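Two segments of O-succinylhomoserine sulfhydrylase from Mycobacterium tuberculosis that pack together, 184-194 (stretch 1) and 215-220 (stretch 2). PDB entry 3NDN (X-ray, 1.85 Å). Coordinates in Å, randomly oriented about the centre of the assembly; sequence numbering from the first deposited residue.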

ATOM      1  N   ASP A 184      20.167  28.427 -23.649  1.00 36.54           N
ATOM      2  CA  ASP A 184      19.370  29.671 -23.592  1.00 36.73           C
ATOM      3  C   ASP A 184      17.928  29.385 -24.065  1.00 36.26           C
ATOM      4  O   ASP A 184      17.680  29.323 -25.272  1.00 36.47           O
ATOM      5  CB  ASP A 184      20.030  30.749 -24.482  1.00 37.75           C
ATOM      6  CG  ASP A 184      19.493  32.168 -24.238  1.00 39.22           C
ATOM      7  OD1 ASP A 184      18.290  32.360 -23.996  1.00 39.05           O
ATOM      8  OD2 ASP A 184      20.288  33.129 -24.352  1.00 41.93           O
ATOM      9  N   ILE A 185      16.989  29.219 -23.131  1.00 35.08           N
ATOM     10  CA  ILE A 185      15.619  28.750 -23.488  1.00 35.03           C
ATOM     11  C   ILE A 185      14.881  29.690 -24.471  1.00 35.96           C
ATOM     12  O   ILE A 185      14.397  29.236 -25.515  1.00 36.26           O
ATOM     13  CB  ILE A 185      14.739  28.442 -22.230  1.00 34.49           C
ATOM     14  CG1 ILE A 185      15.368  27.342 -21.365  1.00 32.74           C
ATOM     15  CG2 ILE A 185      13.291  28.036 -22.621  1.00 34.38           C
ATOM     16  CD1 ILE A 185      14.741  27.238 -19.937  1.00 33.98           C
ATOM     17  N   ALA A 186      14.801  30.984 -24.149  1.00 36.44           N
ATOM     18  CA  ALA A 186      14.094  31.945 -25.019  1.00 37.43           C
ATOM     19  C   ALA A 186      14.696  32.054 -26.431  1.00 38.24           C
ATOM     20  O   ALA A 186      13.962  32.137 -27.415  1.00 39.12           O
ATOM     21  CB  ALA A 186      14.002  33.322 -24.372  1.00 37.53           C
ATOM     22  N   ALA A 187      16.024  32.062 -26.529  1.00 38.46           N
ATOM     23  CA  ALA A 187      16.679  32.191 -27.833  1.00 38.67           C
ATOM     24  C   ALA A 187      16.501  30.928 -28.697  1.00 38.67           C
ATOM     25  O   ALA A 187      16.245  31.023 -29.900  1.00 38.98           O
ATOM     26  CB  ALA A 187      18.153  32.550 -27.657  1.00 38.88           C
ATOM     27  N   VAL A 188      16.619  29.750 -28.086  1.00 37.28           N
ATOM     28  CA  VAL A 188      16.428  28.498 -28.828  1.00 37.24           C
ATOM     29  C   VAL A 188      14.957  28.332 -29.261  1.00 37.31           C
ATOM     30  O   VAL A 188      14.685  27.890 -30.381  1.00 37.59           O
ATOM     31  CB  VAL A 188      16.935  27.259 -28.030  1.00 36.71           C
ATOM     32  CG1 VAL A 188      16.482  25.946 -28.687  1.00 36.93           C
ATOM     33  CG2 VAL A 188      18.458  27.311 -27.896  1.00 36.24           C
ATOM     34  N   THR A 189      14.025  28.723 -28.395  1.00 36.40           N
ATOM     35  CA  THR A 189      12.583  28.648 -28.697  1.00 37.16           C
ATOM     36  C   THR A 189      12.216  29.529 -29.926  1.00 38.22           C
ATOM     37  O   THR A 189      11.406  29.128 -30.783  1.00 38.13           O
ATOM     38  CB  THR A 189      11.730  29.028 -27.453  1.00 36.61           C
ATOM     39  OG1 THR A 189      11.908  28.041 -26.422  1.00 36.43           O
ATOM     40  CG2 THR A 189      10.245  29.075 -27.793  1.00 37.87           C
ATOM     41  N   GLU A 190      12.836  30.708 -30.010  1.00 38.67           N
ATOM     42  CA  GLU A 190      12.622  31.623 -31.136  1.00 39.77           C
ATOM     43  C   GLU A 190      13.052  30.976 -32.471  1.00 40.22           C
ATOM     44  O   GLU A 190      12.284  30.995 -33.435  1.00 40.96           O
ATOM     45  CB  GLU A 190      13.336  32.971 -30.899  1.00 40.68           C
ATOM     46  N   LEU A 191      14.250  30.383 -32.508  1.00 40.05           N
ATOM     47  CA  LEU A 191      14.757  29.678 -33.708  1.00 40.59           C
ATOM     48  C   LEU A 191      13.940  28.444 -34.088  1.00 40.41           C
ATOM     49  O   LEU A 191      13.802  28.134 -35.276  1.00 40.60           O
ATOM     50  CB  LEU A 191      16.224  29.249 -33.535  1.00 40.74           C
ATOM     51  CG  LEU A 191      17.335  30.290 -33.370  1.00 41.76           C
ATOM     52  CD1 LEU A 191      18.596  29.621 -32.833  1.00 40.81           C
ATOM     53  CD2 LEU A 191      17.637  31.049 -34.687  1.00 42.79           C
ATOM     54  N   ALA A 192      13.437  27.722 -33.080  1.00 39.42           N
ATOM     55  CA  ALA A 192      12.652  26.508 -33.294  1.00 39.16           C
ATOM     56  C   ALA A 192      11.297  26.819 -33.928  1.00 39.55           C
ATOM     57  O   ALA A 192      10.854  26.102 -34.831  1.00 40.32           O
ATOM     58  CB  ALA A 192      12.457  25.743 -31.963  1.00 38.47           C
ATOM     59  N   HIS A 193      10.648  27.889 -33.469  1.00 39.40           N
ATOM     60  CA  HIS A 193       9.326  28.270 -33.996  1.00 39.98           C
ATOM     61  C   HIS A 193       9.378  28.781 -35.455  1.00 41.38           C
ATOM     62  O   HIS A 193       8.433  28.568 -36.222  1.00 41.78           O
ATOM     63  CB  HIS A 193       8.611  29.251 -33.060  1.00 39.86           C
ATOM     64  CG  HIS A 193       8.114  28.613 -31.789  1.00 39.37           C
ATOM     65  ND1 HIS A 193       7.607  29.343 -30.734  1.00 38.48           N
ATOM     66  CD2 HIS A 193       8.071  27.314 -31.403  1.00 38.79           C
ATOM     67  CE1 HIS A 193       7.262  28.520 -29.755  1.00 39.00           C
ATOM     68  NE2 HIS A 193       7.533  27.283 -30.135  1.00 38.33           N
ATOM     69  N   ALA A 194      10.487  29.413 -35.831  1.00 41.76           N
ATOM     70  CA  ALA A 194      10.699  29.840 -37.226  1.00 43.61           C
ATOM     71  C   ALA A 194      10.873  28.642 -38.172  1.00 44.05           C
ATOM     72  O   ALA A 194      10.551  28.733 -39.360  1.00 45.23           O
ATOM     73  CB  ALA A 194      11.900  30.788 -37.320  1.00 44.09           C
ATOM     74  N   PRO A 215       5.956  30.233 -19.759  1.00 42.94           N
ATOM     75  CA  PRO A 215       6.034  31.692 -20.054  1.00 43.90           C
ATOM     76  C   PRO A 215       7.095  32.105 -21.090  1.00 44.69           C
ATOM     77  O   PRO A 215       7.020  33.212 -21.645  1.00 45.63           O
ATOM     78  CB  PRO A 215       6.366  32.313 -18.693  1.00 43.90           C
ATOM     79  CG  PRO A 215       5.796  31.347 -17.687  1.00 42.76           C
ATOM     80  CD  PRO A 215       6.009  29.972 -18.303  1.00 42.26           C
ATOM     81  N   LEU A 216       8.067  31.228 -21.350  1.00 44.58           N
ATOM     82  CA  LEU A 216       9.141  31.513 -22.295  1.00 44.63           C
ATOM     83  C   LEU A 216       8.838  30.936 -23.684  1.00 44.44           C
ATOM     84  O   LEU A 216       9.652  31.058 -24.607  1.00 45.18           O
ATOM     85  CB  LEU A 216      10.490  31.021 -21.751  1.00 44.74           C
ATOM     86  CG  LEU A 216      11.021  31.729 -20.496  1.00 45.51           C
ATOM     87  CD1 LEU A 216      12.123  30.922 -19.817  1.00 47.13           C
ATOM     88  CD2 LEU A 216      11.500  33.144 -20.805  1.00 47.05           C
ATOM     89  N   GLY A 217       7.658  30.326 -23.818  1.00 43.23           N
ATOM     90  CA  GLY A 217       7.173  29.822 -25.100  1.00 42.02           C
ATOM     91  C   GLY A 217       7.497  28.372 -25.424  1.00 40.35           C
ATOM     92  O   GLY A 217       7.381  27.954 -26.582  1.00 41.08           O
ATOM     93  N   VAL A 218       7.913  27.601 -24.419  1.00 38.25           N
ATOM     94  CA  VAL A 218       8.148  26.168 -24.613  1.00 36.29           C
ATOM     95  C   VAL A 218       6.776  25.509 -24.867  1.00 35.36           C
ATOM     96  O   VAL A 218       5.775  25.918 -24.275  1.00 34.62           O
ATOM     97  CB  VAL A 218       8.893  25.557 -23.393  1.00 35.69           C
ATOM     98  CG1 VAL A 218       8.901  24.068 -23.432  1.00 36.34           C
ATOM     99  CG2 VAL A 218      10.333  26.076 -23.331  1.00 35.80           C
ATOM    100  N   ASP A 219       6.730  24.513 -25.754  1.00 34.03           N
ATOM    101  CA  ASP A 219       5.468  23.860 -26.126  1.00 33.37           C
ATOM    102  C   ASP A 219       5.087  22.681 -25.218  1.00 32.49           C
ATOM    103  O   ASP A 219       3.904  22.440 -24.977  1.00 32.48           O
ATOM    104  CB  ASP A 219       5.524  23.389 -27.584  1.00 33.88           C
ATOM    105  CG  ASP A 219       5.800  24.541 -28.551  1.00 35.43           C
ATOM    106  OD1 ASP A 219       4.834  25.234 -28.937  1.00 35.46           O
ATOM    107  OD2 ASP A 219       6.989  24.762 -28.886  1.00 34.30           O
ATOM    108  N   VAL A 220       6.099  21.954 -24.751  1.00 31.80           N
ATOM    109  CA  VAL A 220       5.953  20.689 -23.996  1.00 31.03           C
ATOM    110  C   VAL A 220       7.000  20.621 -22.887  1.00 30.88           C
ATOM    111  O   VAL A 220       8.175  20.953 -23.114  1.00 30.51           O
ATOM    112  CB  VAL A 220       6.153  19.436 -24.932  1.00 31.16           C
ATOM    113  CG1 VAL A 220       5.970  18.119 -24.153  1.00 30.42           C
ATOM    114  CG2 VAL A 220       5.189  19.473 -26.130  1.00 30.89           C
TER

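What joins the far end of the contact? His193, with chi1 in the m well and chi2 at 171°, directs its ring edge at stretch 2. NE2 donates to Asp219 OD2 at 2.9 Å, and the 169° angle at the hydrogen makes the bond nearly straight. Asp219 points sideways from its CA, yet with chi1 m its carboxylate comes nearer the helix and meets the ring close to its plane. His193 CE1 also lies 3.2 Å from Gly217 O.

Why does Thr189 adopt the m rotamer? It lets OG1 donate to Ile185 O, one turn back, at 2.9 Å, so the hydroxyl is satisfied within its own helix. CG2 is then left facing stretch 2, 3.3 Å from Gly217 O.

Why is there a glycine at 217? Its phi/psi of 92/15 would jam a CB against the carbonyl O of Leu216. That CB would also sit tightly, 3.4 Å from Thr189 CG2.

What fills the other end? Ile185, m at chi1 and t at chi2, brings CG2 to 3.6 Å from Val218 CG2 and 4.2 Å from Leu216 CB. Although Val218 points away at CB, its t rotamer leaves CG2 within reach. Leu216, also m and t, extends CD2 to 4.4 Å from Ala186 CB, a looser apolar contact.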